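Local coordinates for protein rhodopsin (Todarodes pacificus, PDB 2Z73) that detects dim light for vision, its bound retinal isomerising from 11-cis to all-trans so that G-protein signalling to phospholipase C begins, at residues 40-52 with 302-314. Sequence-based numbering, arbitrary orientation.
Sequences FIGICGIIGCGGN and MFAKASAIHNPMI. With TWT (docosane), chain G; RET (retinal), chain D.
Transmembrane helices 1 and 7 of the seven-helix rhodopsin fold meet here, joined toward the cytoplasmic end by Asn52, which bonds to Ala308 and packs on Pro312 of the NPxxY motif. Segments 40-52 and 302-306 run nearly parallel, at 10°. Toward the extracellular end, the Phe40 ring and the Met302 side chain lie alongside, pointing opposite ways, with Phe40 CE2 3.8 Å from Met302 CB. Ile41 CD1 rests on the aliphatic part of Lys305, 3.8 Å from its CB. The far end of that lysine is bonded to retinal C15, and its NZ is hydrogen-bonded to Tyr111. Cys44 SG lies 3.6 Å from Ala306 CB. Ile309 turns its side chain toward segment 40-52. With CG1 between the backbone N and carbonyl carbon (chi1 75°), its CG2 comes within 3.5 Å of Gly48 CA. A CB on Gly48 would be tight against this methyl, so the glycine permits the approach. Ile47 CG2 touches Ile309, Met313 and the docosane chain. Asn52 ND2 donates to Ala308 O at 3.0 Å, almost in line with that carbonyl, whose O lies in the Asn52 amide plane. A weak second bond runs to Gly48 O. A leucine in place of Asn52 would probably leave Ala308 O without this donor and lose the weak bond too. Asn52 OD1 lies 3.2 Å from Pro312 CG, while Pro312 CB sits 3.6 Å from Gly51 O.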
loop_
_atom_site.group_PDB
_atom_site.type_symbol
_atom_site.label_atom_id
_atom_site.label_comp_id
_atom_site.label_asym_id
_atom_site.label_seq_id
_atom_site.Cartn_x
_atom_site.Cartn_y
_atom_site.Cartn_z
ATOM N N PHE A 40 10.164 -8.703 15.166
ATOM C CA PHE A 40 8.937 -8.205 14.568
ATOM C C PHE A 40 9.109 -7.818 13.102
ATOM O O PHE A 40 8.474 -8.405 12.212
ATOM C CB PHE A 40 8.418 -6.991 15.339
ATOM C CG PHE A 40 7.134 -6.455 14.800
ATOM C CD1 PHE A 40 5.932 -7.045 15.152
ATOM C CD2 PHE A 40 7.135 -5.402 13.894
ATOM C CE1 PHE A 40 4.743 -6.596 14.604
ATOM C CE2 PHE A 40 5.954 -4.943 13.339
ATOM C CZ PHE A 40 4.754 -5.541 13.694
ATOM N N ILE A 41 9.964 -6.824 12.857
ATOM C CA ILE A 41 10.193 -6.344 11.500
ATOM C C ILE A 41 10.751 -7.434 10.577
ATOM O O ILE A 41 10.504 -7.412 9.373
ATOM C CB ILE A 41 11.120 -5.108 11.504
ATOM C CG1 ILE A 41 10.903 -4.303 10.224
ATOM C CG2 ILE A 41 12.563 -5.529 11.635
ATOM C CD1 ILE A 41 9.433 -3.874 10.001
ATOM N N GLY A 42 11.488 -8.383 11.157
ATOM C CA GLY A 42 12.039 -9.480 10.389
ATOM C C GLY A 42 10.915 -10.344 9.848
ATOM O O GLY A 42 10.970 -10.838 8.716
ATOM N N ILE A 43 9.874 -10.520 10.651
ATOM C CA ILE A 43 8.732 -11.317 10.239
ATOM C C ILE A 43 7.884 -10.544 9.220
ATOM O O ILE A 43 7.110 -11.138 8.472
ATOM C CB ILE A 43 7.892 -11.746 11.475
ATOM C CG1 ILE A 43 8.720 -12.717 12.321
ATOM C CG2 ILE A 43 6.573 -12.392 11.042
ATOM C CD1 ILE A 43 7.951 -13.417 13.447
ATOM N N CYS A 44 8.022 -9.223 9.176
ATOM C CA CYS A 44 7.285 -8.457 8.179
ATOM C C CYS A 44 8.055 -8.647 6.881
ATOM O O CYS A 44 7.486 -8.638 5.791
ATOM C CB CYS A 44 7.219 -6.966 8.542
ATOM S SG CYS A 44 6.094 -6.568 9.912
ATOM N N GLY A 45 9.363 -8.833 7.008
ATOM C CA GLY A 45 10.193 -9.071 5.842
ATOM C C GLY A 45 9.798 -10.380 5.182
ATOM O O GLY A 45 9.569 -10.443 3.975
ATOM N N ILE A 46 9.709 -11.433 5.982
ATOM C CA ILE A 46 9.333 -12.741 5.460
ATOM C C ILE A 46 7.929 -12.726 4.840
ATOM O O ILE A 46 7.755 -13.058 3.658
ATOM C CB ILE A 46 9.376 -13.819 6.575
ATOM C CG1 ILE A 46 10.813 -14.030 7.044
ATOM C CG2 ILE A 46 8.792 -15.129 6.072
ATOM C CD1 ILE A 46 10.907 -14.851 8.318
ATOM N N ILE A 47 6.929 -12.348 5.633
ATOM C CA ILE A 47 5.561 -12.326 5.147
ATOM C C ILE A 47 5.420 -11.368 3.985
ATOM O O ILE A 47 4.833 -11.712 2.954
ATOM C CB ILE A 47 4.575 -11.935 6.261
ATOM C CG1 ILE A 47 4.574 -13.019 7.349
ATOM C CG2 ILE A 47 3.172 -11.752 5.691
ATOM C CD1 ILE A 47 3.605 -12.767 8.492
ATOM N N GLY A 48 5.964 -10.166 4.136
ATOM C CA GLY A 48 5.885 -9.182 3.066
ATOM C C GLY A 48 6.489 -9.649 1.750
ATOM O O GLY A 48 5.827 -9.609 0.708
ATOM N N CYS A 49 7.747 -10.086 1.780
ATOM C CA CYS A 49 8.403 -10.557 0.556
ATOM C C CYS A 49 7.731 -11.839 0.078
ATOM O O CYS A 49 7.517 -12.031 -1.114
ATOM C CB CYS A 49 9.897 -10.809 0.800
ATOM S SG CYS A 49 10.845 -9.347 1.272
ATOM N N GLY A 50 7.390 -12.711 1.019
ATOM C CA GLY A 50 6.739 -13.947 0.645
ATOM C C GLY A 50 5.420 -13.677 -0.050
ATOM O O GLY A 50 5.220 -14.054 -1.216
ATOM N N GLY A 51 4.517 -13.004 0.658
ATOM C CA GLY A 51 3.218 -12.701 0.093
ATOM C C GLY A 51 3.228 -11.848 -1.162
ATOM O O GLY A 51 2.494 -12.115 -2.109
ATOM N N ASN A 52 4.050 -10.815 -1.192
ATOM C CA ASN A 52 4.074 -9.963 -2.367
ATOM C C ASN A 52 4.701 -10.661 -3.555
ATOM O O ASN A 52 4.346 -10.382 -4.703
ATOM C CB ASN A 52 4.789 -8.643 -2.063
ATOM C CG ASN A 52 3.929 -7.692 -1.230
ATOM O OD1 ASN A 52 2.821 -7.313 -1.626
ATOM N ND2 ASN A 52 4.441 -7.306 -0.073
ATOM N N MET A 302 6.314 0.819 13.579
ATOM C CA MET A 302 6.290 -0.615 13.298
ATOM C C MET A 302 4.943 -0.965 12.655
ATOM O O MET A 302 4.874 -1.679 11.654
ATOM C CB MET A 302 6.460 -1.421 14.594
ATOM C CG MET A 302 7.734 -1.107 15.339
ATOM S SD MET A 302 9.142 -1.032 14.206
ATOM C CE MET A 302 9.939 -2.592 14.589
ATOM N N PHE A 303 3.874 -0.448 13.246
ATOM C CA PHE A 303 2.532 -0.675 12.733
ATOM C C PHE A 303 2.504 -0.202 11.287
ATOM O O PHE A 303 1.969 -0.882 10.412
ATOM C CB PHE A 303 1.516 0.113 13.567
ATOM C CG PHE A 303 0.092 -0.281 13.322
ATOM C CD1 PHE A 303 -0.362 -1.543 13.682
ATOM C CD2 PHE A 303 -0.799 0.609 12.717
ATOM C CE1 PHE A 303 -1.688 -1.925 13.444
ATOM C CE2 PHE A 303 -2.129 0.243 12.472
ATOM C CZ PHE A 303 -2.574 -1.030 12.836
ATOM N N ALA A 304 3.092 0.966 11.033
ATOM C CA ALA A 304 3.134 1.515 9.673
ATOM C C ALA A 304 3.944 0.615 8.740
ATOM O O ALA A 304 3.492 0.278 7.646
ATOM C CB ALA A 304 3.716 2.943 9.680
ATOM N N LYS A 305 5.132 0.210 9.177
ATOM C CA LYS A 305 5.979 -0.646 8.350
ATOM C C LYS A 305 5.323 -1.974 7.941
ATOM O O LYS A 305 5.554 -2.472 6.839
ATOM C CB LYS A 305 7.300 -0.934 9.068
ATOM C CG LYS A 305 8.194 0.276 9.242
ATOM C CD LYS A 305 9.608 -0.147 9.592
ATOM C CE LYS A 305 10.456 1.016 10.073
ATOM N NZ LYS A 305 10.958 1.887 9.015
ATOM N N ALA A 306 4.509 -2.544 8.827
ATOM C CA ALA A 306 3.848 -3.806 8.531
ATOM C C ALA A 306 2.777 -3.631 7.458
ATOM O O ALA A 306 2.374 -4.591 6.813
ATOM C CB ALA A 306 3.237 -4.394 9.803
ATOM N N SER A 307 2.323 -2.398 7.255
ATOM C CA SER A 307 1.297 -2.151 6.242
ATOM C C SER A 307 1.611 -2.853 4.937
ATOM O O SER A 307 0.734 -3.407 4.310
ATOM C CB SER A 307 1.133 -0.647 5.961
ATOM O OG SER A 307 0.154 -0.404 4.944
ATOM N N ALA A 308 2.871 -2.836 4.532
ATOM C CA ALA A 308 3.259 -3.450 3.269
ATOM C C ALA A 308 3.142 -4.976 3.203
ATOM O O ALA A 308 3.520 -5.578 2.199
ATOM C CB ALA A 308 4.680 -3.020 2.895
ATOM N N ILE A 309 2.619 -5.605 4.250
ATOM C CA ILE A 309 2.489 -7.058 4.242
ATOM C C ILE A 309 1.033 -7.495 4.325
ATOM O O ILE A 309 0.757 -8.668 4.593
ATOM C CB ILE A 309 3.164 -7.704 5.453
ATOM C CG1 ILE A 309 2.284 -7.470 6.687
ATOM C CG2 ILE A 309 4.578 -7.148 5.625
ATOM C CD1 ILE A 309 2.569 -8.366 7.851
ATOM N N HIS A 310 0.101 -6.580 4.092
ATOM C CA HIS A 310 -1.295 -6.943 4.233
ATOM C C HIS A 310 -2.097 -7.271 2.990
ATOM O O HIS A 310 -2.870 -8.215 3.004
ATOM C CB HIS A 310 -2.012 -5.871 5.048
ATOM C CG HIS A 310 -1.602 -5.842 6.487
ATOM N ND1 HIS A 310 -1.353 -4.670 7.170
ATOM C CD2 HIS A 310 -1.393 -6.845 7.373
ATOM C CE1 HIS A 310 -1.005 -4.952 8.412
ATOM N NE2 HIS A 310 -1.022 -6.264 8.561
ATOM N N ASN A 311 -1.922 -6.516 1.920
ATOM C CA ASN A 311 -2.687 -6.764 0.712
ATOM C C ASN A 311 -2.707 -8.224 0.276
ATOM O O ASN A 311 -3.768 -8.774 0.016
ATOM C CB ASN A 311 -2.173 -5.884 -0.434
ATOM C CG ASN A 311 -2.201 -4.410 -0.090
ATOM O OD1 ASN A 311 -2.773 -4.016 0.926
ATOM N ND2 ASN A 311 -1.583 -3.587 -0.931
ATOM N N PRO A 312 -1.534 -8.870 0.179
ATOM C CA PRO A 312 -1.537 -10.273 -0.235
ATOM C C PRO A 312 -2.488 -11.139 0.601
ATOM O O PRO A 312 -3.263 -11.939 0.055
ATOM C CB PRO A 312 -0.076 -10.677 -0.083
ATOM C CG PRO A 312 0.634 -9.409 -0.455
ATOM C CD PRO A 312 -0.154 -8.378 0.329
ATOM N N MET A 313 -2.447 -10.985 1.919
ATOM C CA MET A 313 -3.333 -11.767 2.761
ATOM C C MET A 313 -4.793 -11.354 2.522
ATOM O O MET A 313 -5.695 -12.192 2.527
ATOM C CB MET A 313 -2.952 -11.600 4.233
ATOM C CG MET A 313 -1.486 -11.916 4.504
ATOM S SD MET A 313 -1.026 -12.055 6.247
ATOM C CE MET A 313 -0.656 -10.340 6.665
ATOM N N ILE A 314 -5.028 -10.067 2.297
ATOM C CA ILE A 314 -6.382 -9.593 2.038
ATOM C C ILE A 314 -6.891 -10.264 0.759
ATOM O O ILE A 314 -8.010 -10.798 0.724
ATOM C CB ILE A 314 -6.418 -8.047 1.865
ATOM C CG1 ILE A 314 -5.968 -7.365 3.162
ATOM C CG2 ILE A 314 -7.819 -7.577 1.534
ATOM C CD1 ILE A 314 -5.835 -5.850 3.049
HETATM C C1 TWT G . -0.939 -14.540 -0.280
HETATM C C2 TWT G . -0.709 -15.233 1.043
HETATM C C3 TWT G . 0.617 -14.751 1.599
HETATM C C4 TWT G . 0.958 -15.401 2.946
HETATM C C5 TWT G . 2.305 -14.803 3.354
HETATM C C6 TWT G . 3.281 -15.849 3.869
HETATM C C7 TWT G . 4.486 -15.856 2.909
HETATM C C8 TWT G . 4.872 -17.298 2.614
HETATM C C9 TWT G . 6.349 -17.591 2.934
HETATM C C10 TWT G . 6.323 -18.173 4.338
HETATM C C11 TWT G . 6.510 -19.685 4.468
HETATM C C12 TWT G . 6.957 -19.757 5.914
HETATM C C13 TWT G . 7.277 -21.110 6.536
HETATM C C14 TWT G . 8.244 -20.615 7.599
HETATM C C15 TWT G . 9.199 -21.586 8.267
HETATM C C16 TWT G . 9.837 -20.630 9.273
HETATM C C17 TWT G . 10.307 -21.209 10.558
HETATM C C18 TWT G . 11.604 -20.428 10.777
HETATM C C19 TWT G . 12.356 -20.789 12.046
HETATM C C20 TWT G . 13.595 -19.889 12.042
HETATM C C21 TWT G . 14.457 -20.138 13.267
HETATM C C22 TWT G . 15.666 -19.210 13.190
HETATM C C1 RET D . 3.519 10.398 5.773
HETATM C C2 RET D . 1.987 10.241 5.992
HETATM C C3 RET D . 1.437 8.838 5.805
HETATM C C4 RET D . 1.869 8.202 4.473
HETATM C C5 RET D . 3.367 8.350 4.202
HETATM C C6 RET D . 4.134 9.330 4.779
HETATM C C7 RET D . 5.627 9.459 4.514
HETATM C C8 RET D . 6.604 8.573 4.996
HETATM C C9 RET D . 8.056 8.498 4.786
HETATM C C10 RET D . 8.624 7.464 5.420
HETATM C C11 RET D . 9.990 6.985 5.434
HETATM C C12 RET D . 10.498 5.912 6.113
HETATM C C13 RET D . 9.953 4.944 7.142
HETATM C C14 RET D . 10.721 3.896 7.568
HETATM C C15 RET D . 10.274 2.925 8.574
HETATM C C16 RET D . 3.811 11.816 5.283
HETATM C C17 RET D . 4.156 10.305 7.199
HETATM C C18 RET D . 3.823 7.280 3.244
HETATM C C19 RET D . 8.762 9.499 3.894
HETATM C C20 RET D . 8.524 5.213 7.664
#